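Local coordinates for DUF5624 domain-containing protein (Legionella pneumophila subsp. pneumophila, PDB 4JX2), which is of unknown function but is probably secreted, and combines a bundle of helices with a small mixed beta sheet in a two-chain assembly, at residues Y192-D195 and V196-K200; A393-L396 and A397-W401; I89-S92 and D93-K97; S108-T111 and E112-I116; T421-N424 and N425-V428. One frame throughout, in Å; residues are numbered along the deposited sequence.

Interaction 1: Y192-D195 and V196-K200; sequences YMSD and VLNEK
Y192 meets V196 one helical turn on, where the end of helix 175-197 shows how a last turn is closed by side chains as well as by backbone. With CG of Y192 turned trans to its own nitrogen (chi1 167°), the ring runs past V196, and V196 CG2 sits over one face toward the rim, 4.1 Å from the centroid, a CH-pi contact; F212 stacks on the same ring. M193, a selenomethionine, sends its side chain to helices 119-131 and 136-155, while its carbonyl oxygen takes the nearly straight bond from L197 N. S194 O receives N198 N at 2.8 Å and, weakly, N198 ND2; S194 OG is also bonded to Q430 O in the C-terminal tail. D195 O accepts K200 N at 2.7 Å, the outer bond of a Schellman motif whose positive-phi residue is E199; the inner one joins E199 N to V196 O. Beyond it, D195 OD1 and K200 NZ stand 4.3 Å apart, too far for a salt bridge, and one water spans them, donating to D195 OD1 at 2.9 Å and accepting from K200 NZ at 3.0 Å. The same water donates to S194 OG, so the charges are probably coupled through a shared solvent molecule.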
loop_
_atom_site.group_PDB
_atom_site.type_symbol
_atom_site.label_atom_id
_atom_site.label_comp_id
_atom_site.label_asym_id
_atom_site.label_seq_id
_atom_site.Cartn_x
_atom_site.Cartn_y
_atom_site.Cartn_z
ATOM N N TYR A 192 -27.947 -18.191 -22.441
ATOM C CA TYR A 192 -26.622 -18.191 -23.048
ATOM C C TYR A 192 -25.904 -19.484 -22.624
ATOM O O TYR A 192 -25.396 -20.212 -23.485
ATOM C CB TYR A 192 -25.809 -16.925 -22.677
ATOM C CG TYR A 192 -24.344 -17.051 -23.038
ATOM C CD1 TYR A 192 -23.936 -17.089 -24.373
ATOM C CD2 TYR A 192 -23.373 -17.213 -22.051
ATOM C CE1 TYR A 192 -22.598 -17.268 -24.715
ATOM C CE2 TYR A 192 -22.029 -17.392 -22.382
ATOM C CZ TYR A 192 -21.646 -17.407 -23.719
ATOM O OH TYR A 192 -20.337 -17.606 -24.075
HETATM N N MSE A 193 -25.895 -19.786 -21.300
HETATM C CA MSE A 193 -25.253 -20.989 -20.756
HETATM C C MSE A 193 -25.871 -22.246 -21.336
HETATM O O MSE A 193 -25.142 -23.175 -21.695
HETATM C CB MSE A 193 -25.342 -21.015 -19.245
HETATM C CG MSE A 193 -24.432 -20.007 -18.606
HETATM SE SE MSE A 193 -24.622 -19.984 -16.682
HETATM C CE MSE A 193 -24.229 -18.133 -16.499
ATOM N N SER A 194 -27.206 -22.238 -21.495
ATOM C CA SER A 194 -27.954 -23.339 -22.075
ATOM C C SER A 194 -27.449 -23.651 -23.493
ATOM O O SER A 194 -27.193 -24.820 -23.810
ATOM C CB SER A 194 -29.440 -23.006 -22.094
ATOM O OG SER A 194 -30.176 -24.079 -22.652
ATOM N N ASP A 195 -27.253 -22.589 -24.312
ATOM C CA ASP A 195 -26.789 -22.640 -25.695
ATOM C C ASP A 195 -25.373 -23.178 -25.796
ATOM O O ASP A 195 -25.068 -23.887 -26.748
ATOM C CB ASP A 195 -26.887 -21.242 -26.323
ATOM C CG ASP A 195 -28.312 -20.783 -26.626
ATOM O OD1 ASP A 195 -29.236 -21.646 -26.635
ATOM O OD2 ASP A 195 -28.503 -19.572 -26.874
ATOM N N VAL A 196 -24.523 -22.869 -24.809
ATOM C CA VAL A 196 -23.129 -23.333 -24.756
ATOM C C VAL A 196 -23.113 -24.851 -24.452
ATOM O O VAL A 196 -22.436 -25.615 -25.160
ATOM C CB VAL A 196 -22.296 -22.509 -23.729
ATOM C CG1 VAL A 196 -21.006 -23.235 -23.331
ATOM C CG2 VAL A 196 -21.999 -21.107 -24.256
ATOM N N LEU A 197 -23.878 -25.276 -23.417
ATOM C CA LEU A 197 -23.965 -26.669 -22.979
ATOM C C LEU A 197 -24.719 -27.540 -24.002
ATOM O O LEU A 197 -24.484 -28.756 -24.056
ATOM C CB LEU A 197 -24.617 -26.771 -21.593
ATOM C CG LEU A 197 -23.904 -26.070 -20.435
ATOM C CD1 LEU A 197 -24.854 -25.818 -19.291
ATOM C CD2 LEU A 197 -22.691 -26.832 -19.965
ATOM N N ASN A 198 -25.601 -26.922 -24.824
ATOM C CA ASN A 198 -26.334 -27.626 -25.885
ATOM C C ASN A 198 -25.558 -27.531 -27.213
ATOM O O ASN A 198 -26.047 -27.992 -28.250
ATOM C CB ASN A 198 -27.760 -27.088 -26.045
ATOM C CG ASN A 198 -28.705 -27.526 -24.965
ATOM O OD1 ASN A 198 -28.915 -28.714 -24.738
ATOM N ND2 ASN A 198 -29.325 -26.573 -24.290
ATOM N N GLU A 199 -24.349 -26.929 -27.172
ATOM C CA GLU A 199 -23.413 -26.772 -28.293
ATOM C C GLU A 199 -24.017 -25.985 -29.489
ATOM O O GLU A 199 -23.593 -26.180 -30.635
ATOM C CB GLU A 199 -22.856 -28.145 -28.751
ATOM C CG GLU A 199 -21.926 -28.775 -27.730
ATOM C CD GLU A 199 -21.407 -30.156 -28.070
ATOM O OE1 GLU A 199 -22.210 -31.117 -28.093
ATOM O OE2 GLU A 199 -20.176 -30.284 -28.250
ATOM N N LYS A 200 -24.979 -25.077 -29.212
ATOM C CA LYS A 200 -25.574 -24.181 -30.215
ATOM C C LYS A 200 -24.597 -23.027 -30.482
ATOM O O LYS A 200 -24.618 -22.449 -31.565
ATOM C CB LYS A 200 -26.940 -23.648 -29.760
ATOM C CG LYS A 200 -28.013 -24.721 -29.639
ATOM C CD LYS A 200 -29.347 -24.133 -29.199
ATOM C CE LYS A 200 -30.437 -25.170 -29.166
ATOM N NZ LYS A 200 -31.695 -24.618 -28.603
HETATM O O HOH W 1 -30.637 -24.022 -25.859
#

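Interaction 2: A393-L396 and A397-W401; sequences AGEL and AEKNW
The indole of W401 and the side chain of L396 cross at about a right angle, and the six-membered part of the ring system does the touching: W401 CE3 lies 3.7 Å from L396 CB, and W401 CZ3 is 3.9 Å from L396 CD1. L396 O also sits over one face of the ring system, and H243 of helix 223-247 stacks on the indole. The second flat group is the carboxylate of E395, which shares K399 NZ between its two oxygens, E395 OE2 at 3.3 Å and OE1 slightly farther; this is a salt bridge with two weak hydrogen bonds. Bends in both chains bring these ends together: E395 turns at chi2 (76°), and K399 folds back at chi2 and again at chi4. A water donates to E395 OE2 at 2.7 Å, but the carboxylate's strongest partner is S407 N, with Y358 OH a weak one, so the acid ties the helix end to neighbouring loops as well as to the lysine. Along the backbone, K399 N closes the regular pattern on E395 O. L396 O then accepts W401 N at 2.7 Å, while N400 N goes to A397 O. With N400 at positive phi as the C-prime residue, these two bonds form the Schellman motif that ends helix 386-398, its characteristic apolar contact between the residues flanking the turn being L396 against W401.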
loop_
_atom_site.group_PDB
_atom_site.type_symbol
_atom_site.label_atom_id
_atom_site.label_comp_id
_atom_site.label_asym_id
_atom_site.label_seq_id
_atom_site.Cartn_x
_atom_site.Cartn_y
_atom_site.Cartn_z
ATOM N N ALA A 393 -19.767 8.408 -5.692
ATOM C CA ALA A 393 -19.468 9.320 -4.580
ATOM C C ALA A 393 -19.628 10.774 -5.035
ATOM O O ALA A 393 -20.266 11.556 -4.344
ATOM C CB ALA A 393 -18.067 9.079 -4.051
ATOM N N GLY A 394 -19.128 11.090 -6.231
ATOM C CA GLY A 394 -19.211 12.417 -6.823
ATOM C C GLY A 394 -20.616 12.844 -7.181
ATOM O O GLY A 394 -20.993 13.994 -6.910
ATOM N N GLU A 395 -21.400 11.925 -7.796
ATOM C CA GLU A 395 -22.801 12.179 -8.175
ATOM C C GLU A 395 -23.645 12.454 -6.945
ATOM O O GLU A 395 -24.395 13.434 -6.929
ATOM C CB GLU A 395 -23.379 10.991 -8.981
ATOM C CG GLU A 395 -24.849 11.135 -9.391
ATOM C CD GLU A 395 -25.166 12.067 -10.539
ATOM O OE1 GLU A 395 -24.248 12.783 -10.991
ATOM O OE2 GLU A 395 -26.336 12.083 -10.987
ATOM N N LEU A 396 -23.500 11.618 -5.904
ATOM C CA LEU A 396 -24.228 11.797 -4.638
ATOM C C LEU A 396 -23.886 13.143 -3.996
ATOM O O LEU A 396 -24.797 13.868 -3.605
ATOM C CB LEU A 396 -23.945 10.642 -3.663
ATOM C CG LEU A 396 -24.722 9.333 -3.934
ATOM C CD1 LEU A 396 -24.177 8.206 -3.067
ATOM C CD2 LEU A 396 -26.248 9.512 -3.748
ATOM N N ALA A 397 -22.579 13.493 -3.957
ATOM C CA ALA A 397 -22.077 14.755 -3.418
ATOM C C ALA A 397 -22.684 15.952 -4.168
ATOM O O ALA A 397 -23.203 16.864 -3.520
ATOM C CB ALA A 397 -20.560 14.782 -3.492
ATOM N N GLU A 398 -22.681 15.920 -5.525
ATOM C CA GLU A 398 -23.265 16.979 -6.352
ATOM C C GLU A 398 -24.752 17.212 -6.028
ATOM O O GLU A 398 -25.176 18.360 -5.939
ATOM C CB GLU A 398 -23.114 16.646 -7.835
ATOM C CG GLU A 398 -23.497 17.774 -8.784
ATOM C CD GLU A 398 -22.404 18.777 -9.088
ATOM O OE1 GLU A 398 -21.311 18.701 -8.479
ATOM O OE2 GLU A 398 -22.639 19.636 -9.968
ATOM N N LYS A 399 -25.535 16.131 -5.845
ATOM C CA LYS A 399 -26.981 16.221 -5.561
ATOM C C LYS A 399 -27.279 16.253 -4.044
ATOM O O LYS A 399 -28.431 16.099 -3.656
ATOM C CB LYS A 399 -27.752 15.061 -6.250
ATOM C CG LYS A 399 -27.474 14.880 -7.759
ATOM C CD LYS A 399 -27.748 16.112 -8.648
ATOM C CE LYS A 399 -27.702 15.822 -10.138
ATOM N NZ LYS A 399 -26.359 15.391 -10.615
ATOM N N ASN A 400 -26.259 16.512 -3.203
ATOM C CA ASN A 400 -26.336 16.575 -1.736
ATOM C C ASN A 400 -27.049 15.339 -1.170
ATOM O O ASN A 400 -27.920 15.443 -0.313
ATOM C CB ASN A 400 -26.987 17.890 -1.249
ATOM C CG ASN A 400 -26.676 18.303 0.191
ATOM O OD1 ASN A 400 -25.825 17.727 0.886
ATOM N ND2 ASN A 400 -27.360 19.330 0.680
ATOM N N TRP A 401 -26.680 14.167 -1.698
ATOM C CA TRP A 401 -27.115 12.826 -1.293
ATOM C C TRP A 401 -28.570 12.524 -1.666
ATOM O O TRP A 401 -29.044 11.410 -1.399
ATOM C CB TRP A 401 -26.860 12.603 0.223
ATOM C CG TRP A 401 -25.444 12.940 0.587
ATOM C CD1 TRP A 401 -24.960 14.159 0.971
ATOM C CD2 TRP A 401 -24.306 12.100 0.396
ATOM N NE1 TRP A 401 -23.592 14.108 1.094
ATOM C CE2 TRP A 401 -23.158 12.866 0.711
ATOM C CE3 TRP A 401 -24.147 10.750 0.043
ATOM C CZ2 TRP A 401 -21.882 12.316 0.730
ATOM C CZ3 TRP A 401 -22.872 10.213 0.016
ATOM C CH2 TRP A 401 -21.756 10.991 0.348
HETATM O O HOH W 2 -19.545 16.433 -6.877
HETATM O O HOH W 3 -27.375 13.480 -13.077
#

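Interaction 3: I89-S92 and D93-K97; sequences IYNS and DRQLK
L96 lays its CD1 methyl over one face of the Y90 ring, 3.9 Å from the centroid, a CH-pi contact displaced toward the rim near Y90 CZ. L96 gets there because its CG lies trans to the backbone nitrogen (chi1 -176°). The two residues are a non-hydrogen-bonded antiparallel pair, and both side chains stand on the same sheet face. The bonds to either side of the pair fix it: K97 N gives I89 O a nearly straight bond of 2.8 Å, and N91 N reaches Q95 O at 3.0 Å. Strands 86-90 and 96-101 thus make a beta hairpin at the edge of the mixed sheet, closed by a type I turn from N91 to R94 followed by a G1 beta bulge. In that bulge R94 has positive phi, and N91 both accepts R94 N on its carbonyl and donates to Q95 O. N91 also works from its side chain. Its CG takes the crowded position between the backbone nitrogen and the carbonyl carbon (chi1 65°), which folds OD1 back over the loop to receive Q95 N at 3.0 Å from above the amide plane, with a weak bond from D93 N besides. Farther out, Y90 OH is bonded to A310 O and G309 N, I89 packs on I80 of strand 79-84, and R94 NH1 bonds L313 O and forms a salt bridge with a sulfate ion that was probably brought by the crystallisation liquor.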
loop_
_atom_site.group_PDB
_atom_site.type_symbol
_atom_site.label_atom_id
_atom_site.label_comp_id
_atom_site.label_asym_id
_atom_site.label_seq_id
_atom_site.Cartn_x
_atom_site.Cartn_y
_atom_site.Cartn_z
ATOM N N ILE A 89 -16.822 4.507 14.246
ATOM C CA ILE A 89 -16.578 5.867 14.708
ATOM C C ILE A 89 -16.581 5.819 16.237
ATOM O O ILE A 89 -17.542 5.327 16.843
ATOM C CB ILE A 89 -17.535 6.962 14.136
ATOM C CG1 ILE A 89 -17.546 6.948 12.576
ATOM C CG2 ILE A 89 -17.156 8.363 14.695
ATOM C CD1 ILE A 89 -18.616 7.816 11.886
ATOM N N TYR A 90 -15.481 6.314 16.835
ATOM C CA TYR A 90 -15.252 6.439 18.277
ATOM C C TYR A 90 -14.953 7.890 18.645
ATOM O O TYR A 90 -14.199 8.573 17.942
ATOM C CB TYR A 90 -14.095 5.533 18.742
ATOM C CG TYR A 90 -14.463 4.067 18.832
ATOM C CD1 TYR A 90 -15.080 3.551 19.972
ATOM C CD2 TYR A 90 -14.179 3.188 17.785
ATOM C CE1 TYR A 90 -15.419 2.197 20.062
ATOM C CE2 TYR A 90 -14.542 1.839 17.853
ATOM C CZ TYR A 90 -15.160 1.351 18.996
ATOM O OH TYR A 90 -15.509 0.030 19.092
ATOM N N ASN A 91 -15.537 8.364 19.752
ATOM C CA ASN A 91 -15.291 9.729 20.208
ATOM C C ASN A 91 -14.048 9.746 21.132
ATOM O O ASN A 91 -13.445 8.690 21.368
ATOM C CB ASN A 91 -16.550 10.331 20.872
ATOM C CG ASN A 91 -17.052 9.695 22.172
ATOM O OD1 ASN A 91 -16.368 8.920 22.862
ATOM N ND2 ASN A 91 -18.261 10.076 22.579
ATOM N N SER A 92 -13.670 10.947 21.647
ATOM C CA SER A 92 -12.530 11.181 22.554
ATOM C C SER A 92 -12.660 10.372 23.822
ATOM O O SER A 92 -11.654 9.975 24.388
ATOM C CB SER A 92 -12.426 12.656 22.926
ATOM O OG SER A 92 -12.574 13.482 21.783
ATOM N N ASP A 93 -13.894 10.108 24.254
ATOM C CA ASP A 93 -14.187 9.350 25.462
ATOM C C ASP A 93 -14.174 7.823 25.219
ATOM O O ASP A 93 -14.626 7.071 26.084
ATOM C CB ASP A 93 -15.536 9.809 26.047
ATOM C CG ASP A 93 -15.584 11.273 26.467
ATOM O OD1 ASP A 93 -14.527 11.815 26.887
ATOM O OD2 ASP A 93 -16.680 11.868 26.409
ATOM N N ARG A 94 -13.632 7.375 24.061
ATOM C CA ARG A 94 -13.468 5.969 23.641
ATOM C C ARG A 94 -14.804 5.248 23.440
ATOM O O ARG A 94 -14.821 4.013 23.379
ATOM C CB ARG A 94 -12.603 5.177 24.650
ATOM C CG ARG A 94 -11.239 5.786 24.908
ATOM C CD ARG A 94 -10.423 4.987 25.893
ATOM N NE ARG A 94 -10.807 5.266 27.278
ATOM C CZ ARG A 94 -11.434 4.406 28.074
ATOM N NH1 ARG A 94 -11.755 3.197 27.637
ATOM N NH2 ARG A 94 -11.750 4.753 29.311
ATOM N N GLN A 95 -15.917 6.009 23.317
ATOM C CA GLN A 95 -17.266 5.455 23.137
ATOM C C GLN A 95 -17.626 5.306 21.658
ATOM O O GLN A 95 -17.358 6.209 20.849
ATOM C CB GLN A 95 -18.331 6.321 23.843
ATOM C CG GLN A 95 -18.146 6.501 25.361
ATOM C CD GLN A 95 -18.077 5.206 26.151
ATOM O OE1 GLN A 95 -17.075 4.918 26.824
ATOM N NE2 GLN A 95 -19.148 4.410 26.110
ATOM N N LEU A 96 -18.246 4.159 21.318
ATOM C CA LEU A 96 -18.707 3.834 19.965
ATOM C C LEU A 96 -19.904 4.715 19.576
ATOM O O LEU A 96 -20.921 4.740 20.281
ATOM C CB LEU A 96 -19.081 2.349 19.889
ATOM C CG LEU A 96 -19.503 1.782 18.542
ATOM C CD1 LEU A 96 -18.346 1.771 17.518
ATOM C CD2 LEU A 96 -20.003 0.391 18.716
ATOM N N LYS A 97 -19.762 5.453 18.468
ATOM C CA LYS A 97 -20.816 6.343 17.986
ATOM C C LYS A 97 -21.523 5.736 16.784
ATOM O O LYS A 97 -22.731 5.950 16.611
ATOM C CB LYS A 97 -20.259 7.744 17.647
ATOM C CG LYS A 97 -19.680 8.522 18.848
ATOM C CD LYS A 97 -20.654 8.695 20.048
ATOM C CE LYS A 97 -21.901 9.523 19.778
ATOM N NZ LYS A 97 -22.961 9.279 20.795
#

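Interaction 4: S108-T111 and E112-I116; sequences SGFT and EMTAI
F110 and T114 face each other across the first turn of helix 110-117, whose N-cap position is held by G109. F110 O accepts twice, from T114 N at 2.7 Å and from T114 OG1 at the same length, the hydroxyl coming from above the carbonyl plane. That approach follows from the T114 side-chain torsion (chi1 -60°), which puts OG1 beside its own backbone nitrogen. G109 O and T111 O take the ordinary helical bonds from M113 N and A115 N.

At a helix start the first amides lack partners in a preceding turn, and here a water and one serine hydroxyl serve two of them. The water accepts from S108 N and from T111 N, then donates to E112 OE1 at 2.8 Å. F110 N finds S108 OG in a weak bond, and that hydroxyl is bonded to A105 O as well. E112, bent at chi2, folds its carboxylate back beside G109, OE1 lying 3.3 Å from G109 CA. The other oxygen, E112 OE2, is hydrogen-bonded to Y28 OH and T30 OG1 of the second subunit, so one carboxylate serves the helix start through the water and also the subunit interface. T111 and T114 add packing against W35 and Y38 of that subunit. T114 OG1 stands 3.6 Å above the plane of the F110 ring, over its centre.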
loop_
_atom_site.group_PDB
_atom_site.type_symbol
_atom_site.label_atom_id
_atom_site.label_comp_id
_atom_site.label_asym_id
_atom_site.label_seq_id
_atom_site.Cartn_x
_atom_site.Cartn_y
_atom_site.Cartn_z
ATOM N N SER A 108 -29.149 -6.689 2.881
ATOM C CA SER A 108 -29.097 -5.269 2.528
ATOM C C SER A 108 -29.202 -5.002 1.017
ATOM O O SER A 108 -29.202 -3.840 0.594
ATOM C CB SER A 108 -27.781 -4.685 3.033
ATOM O OG SER A 108 -26.690 -5.308 2.379
ATOM N N GLY A 109 -29.284 -6.070 0.232
ATOM C CA GLY A 109 -29.294 -5.984 -1.218
ATOM C C GLY A 109 -27.913 -6.209 -1.803
ATOM O O GLY A 109 -27.781 -6.329 -3.020
ATOM N N PHE A 110 -26.877 -6.302 -0.937
ATOM C CA PHE A 110 -25.479 -6.490 -1.342
ATOM C C PHE A 110 -25.277 -7.867 -2.029
ATOM O O PHE A 110 -24.802 -7.916 -3.166
ATOM C CB PHE A 110 -24.496 -6.325 -0.136
ATOM C CG PHE A 110 -23.042 -6.479 -0.532
ATOM C CD1 PHE A 110 -22.325 -5.405 -1.058
ATOM C CD2 PHE A 110 -22.405 -7.717 -0.445
ATOM C CE1 PHE A 110 -20.992 -5.562 -1.468
ATOM C CE2 PHE A 110 -21.070 -7.867 -0.852
ATOM C CZ PHE A 110 -20.376 -6.790 -1.362
ATOM N N THR A 111 -25.610 -8.970 -1.314
ATOM C CA THR A 111 -25.476 -10.345 -1.781
ATOM C C THR A 111 -26.289 -10.500 -3.053
ATOM O O THR A 111 -25.745 -10.963 -4.056
ATOM C CB THR A 111 -25.912 -11.306 -0.666
ATOM O OG1 THR A 111 -25.045 -11.111 0.453
ATOM C CG2 THR A 111 -25.882 -12.770 -1.090
ATOM N N GLU A 112 -27.559 -10.041 -3.024
ATOM C CA GLU A 112 -28.518 -10.091 -4.129
ATOM C C GLU A 112 -27.944 -9.461 -5.399
ATOM O O GLU A 112 -27.853 -10.137 -6.430
ATOM C CB GLU A 112 -29.839 -9.396 -3.742
ATOM C CG GLU A 112 -30.593 -10.045 -2.589
ATOM C CD GLU A 112 -30.262 -9.591 -1.176
ATOM O OE1 GLU A 112 -29.097 -9.219 -0.908
ATOM O OE2 GLU A 112 -31.167 -9.661 -0.313
HETATM N N MSE A 113 -27.493 -8.191 -5.287
HETATM C CA MSE A 113 -26.935 -7.414 -6.375
HETATM C C MSE A 113 -25.564 -7.918 -6.828
HETATM O O MSE A 113 -25.323 -7.983 -8.037
HETATM C CB MSE A 113 -26.844 -5.965 -5.937
HETATM C CG MSE A 113 -27.281 -4.954 -6.994
HETATM SE SE MSE A 113 -28.945 -5.227 -7.965
HETATM C CE MSE A 113 -30.156 -5.556 -6.540
ATOM N N THR A 114 -24.676 -8.291 -5.885
ATOM C CA THR A 114 -23.319 -8.780 -6.191
ATOM C C THR A 114 -23.393 -10.120 -6.939
ATOM O O THR A 114 -22.626 -10.305 -7.877
ATOM C CB THR A 114 -22.470 -8.859 -4.906
ATOM O OG1 THR A 114 -22.390 -7.543 -4.357
ATOM C CG2 THR A 114 -21.068 -9.380 -5.138
ATOM N N ALA A 115 -24.328 -11.013 -6.545
ATOM C CA ALA A 115 -24.556 -12.311 -7.169
ATOM C C ALA A 115 -24.834 -12.161 -8.667
ATOM O O ALA A 115 -24.297 -12.924 -9.464
ATOM C CB ALA A 115 -25.720 -13.040 -6.479
ATOM N N ILE A 116 -25.644 -11.161 -9.045
ATOM C CA ILE A 116 -25.974 -10.879 -10.452
ATOM C C ILE A 116 -24.731 -10.279 -11.189
ATOM O O ILE A 116 -24.444 -10.717 -12.302
ATOM C CB ILE A 116 -27.260 -9.983 -10.586
ATOM C CG1 ILE A 116 -28.500 -10.684 -9.968
ATOM C CG2 ILE A 116 -27.524 -9.527 -12.048
ATOM C CD1 ILE A 116 -28.947 -12.075 -10.606
HETATM O O HOH W 4 -27.438 -8.960 1.340
#

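Interaction 5: T421-N424 and N425-V428; sequences TYPN and NNPV
The C-terminal tail after helix 386-398 turns at P423-N426, an irregular loop on the surface of helix 175-197, and one side-chain bond spans the turn: N426 ND2 donates to P423 O at 3.0 Å, three residues back. The bond is fairly straight at the hydrogen (156°), yet the donor comes from well above the carbonyl plane of P423. The same amide nitrogen is also bonded to D183 OD2 on helix 175-197, so N426 both ties the loop across and pins it to the helix. Its CG lies beside the backbone nitrogen (chi1 -64°), which swings the amide back over the proline. The side chains of P423 and N426 cross at about a right angle. Between these two, N424 and N425 lie side by side, pointing the same way, their amide planes turned 33° from each other. Farther along, P427 O meets S187 OG and V428 O meets N191 ND2, so the tail follows helix 175-197 in the helix's own direction. Y422 packs inward beforehand, its hydroxyl bonded to G410 O and its ring edge-to-face with F415. On the proline side of the N426 amide, OD1 touches the pyrrolidine ring, 3.4 Å from P423 CB.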
loop_
_atom_site.group_PDB
_atom_site.type_symbol
_atom_site.label_atom_id
_atom_site.label_comp_id
_atom_site.label_asym_id
_atom_site.label_seq_id
_atom_site.Cartn_x
_atom_site.Cartn_y
_atom_site.Cartn_z
ATOM N N THR A 421 -35.217 1.157 -21.669
ATOM C CA THR A 421 -35.066 0.467 -20.381
ATOM C C THR A 421 -34.968 -1.044 -20.627
ATOM O O THR A 421 -35.051 -1.488 -21.774
ATOM C CB THR A 421 -36.237 0.851 -19.434
ATOM O OG1 THR A 421 -35.952 0.411 -18.105
ATOM C CG2 THR A 421 -37.580 0.317 -19.902
ATOM N N TYR A 422 -34.831 -1.827 -19.557
ATOM C CA TYR A 422 -34.817 -3.289 -19.633
ATOM C C TYR A 422 -36.218 -3.839 -19.913
ATOM O O TYR A 422 -37.179 -3.347 -19.310
ATOM C CB TYR A 422 -34.283 -3.889 -18.324
ATOM C CG TYR A 422 -32.825 -3.595 -18.092
ATOM C CD1 TYR A 422 -31.834 -4.400 -18.653
ATOM C CD2 TYR A 422 -32.426 -2.488 -17.345
ATOM C CE1 TYR A 422 -30.481 -4.124 -18.458
ATOM C CE2 TYR A 422 -31.077 -2.197 -17.151
ATOM C CZ TYR A 422 -30.106 -3.014 -17.718
ATOM O OH TYR A 422 -28.779 -2.733 -17.531
ATOM N N PRO A 423 -36.357 -4.874 -20.786
ATOM C CA PRO A 423 -37.690 -5.449 -21.071
ATOM C C PRO A 423 -38.353 -6.091 -19.851
ATOM O O PRO A 423 -37.648 -6.553 -18.951
ATOM C CB PRO A 423 -37.381 -6.521 -22.122
ATOM C CG PRO A 423 -36.109 -6.109 -22.720
ATOM C CD PRO A 423 -35.323 -5.562 -21.580
ATOM N N ASN A 424 -39.699 -6.143 -19.842
ATOM C CA ASN A 424 -40.526 -6.701 -18.763
ATOM C C ASN A 424 -40.771 -8.213 -18.932
ATOM O O ASN A 424 -40.505 -8.973 -17.996
ATOM C CB ASN A 424 -41.876 -5.956 -18.661
ATOM C CG ASN A 424 -42.635 -5.840 -19.964
ATOM O OD1 ASN A 424 -42.075 -5.581 -21.039
ATOM N ND2 ASN A 424 -43.932 -6.050 -19.902
ATOM N N ASN A 425 -41.286 -8.654 -20.088
ATOM C CA ASN A 425 -41.530 -10.087 -20.291
ATOM C C ASN A 425 -40.299 -10.686 -20.963
ATOM O O ASN A 425 -40.022 -10.376 -22.133
ATOM C CB ASN A 425 -42.844 -10.377 -21.075
ATOM C CG ASN A 425 -43.110 -9.585 -22.349
ATOM O OD1 ASN A 425 -42.333 -8.710 -22.781
ATOM N ND2 ASN A 425 -44.234 -9.889 -22.986
ATOM N N ASN A 426 -39.501 -11.456 -20.184
ATOM C CA ASN A 426 -38.257 -12.038 -20.698
ATOM C C ASN A 426 -38.377 -13.550 -20.836
ATOM O O ASN A 426 -39.024 -14.199 -20.001
ATOM C CB ASN A 426 -37.068 -11.644 -19.859
ATOM C CG ASN A 426 -36.825 -10.157 -19.924
ATOM O OD1 ASN A 426 -36.487 -9.596 -20.978
ATOM N ND2 ASN A 426 -37.070 -9.473 -18.817
ATOM N N PRO A 427 -37.818 -14.112 -21.937
ATOM C CA PRO A 427 -37.967 -15.558 -22.176
ATOM C C PRO A 427 -37.548 -16.415 -20.991
ATOM O O PRO A 427 -36.596 -16.083 -20.288
ATOM C CB PRO A 427 -37.058 -15.820 -23.378
ATOM C CG PRO A 427 -36.896 -14.516 -24.041
ATOM C CD PRO A 427 -37.042 -13.458 -23.014
ATOM N N VAL A 428 -38.263 -17.513 -20.763
ATOM C CA VAL A 428 -37.913 -18.423 -19.675
ATOM C C VAL A 428 -36.567 -19.094 -20.003
ATOM O O VAL A 428 -36.180 -19.159 -21.175
ATOM C CB VAL A 428 -39.031 -19.468 -19.377
ATOM C CG1 VAL A 428 -40.279 -18.789 -18.823
ATOM C CG2 VAL A 428 -39.359 -20.328 -20.598
#

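Four of the five contacts sit at the ends of helices or strands, the fifth in an irregular loop. Interaction 1 closes helix 175-197, interaction 5 lies along its surface, and interaction 4 packs M113 and I116 against it; the nearest atoms of interaction 1 are about 8 Å from interaction 5 and 9 Å from interaction 4. Interactions 1 and 2 both end helices in Schellman motifs, though their centres are 43 Å apart. The hairpin of interaction 3 lies across the chain's centre from interactions 1 and 5. No active site is known; glycol molecules, like the sulfate at R94 probably from the crystallisation liquor, lie about 4 Å from the E199 side chain and about 6 Å from that of F110.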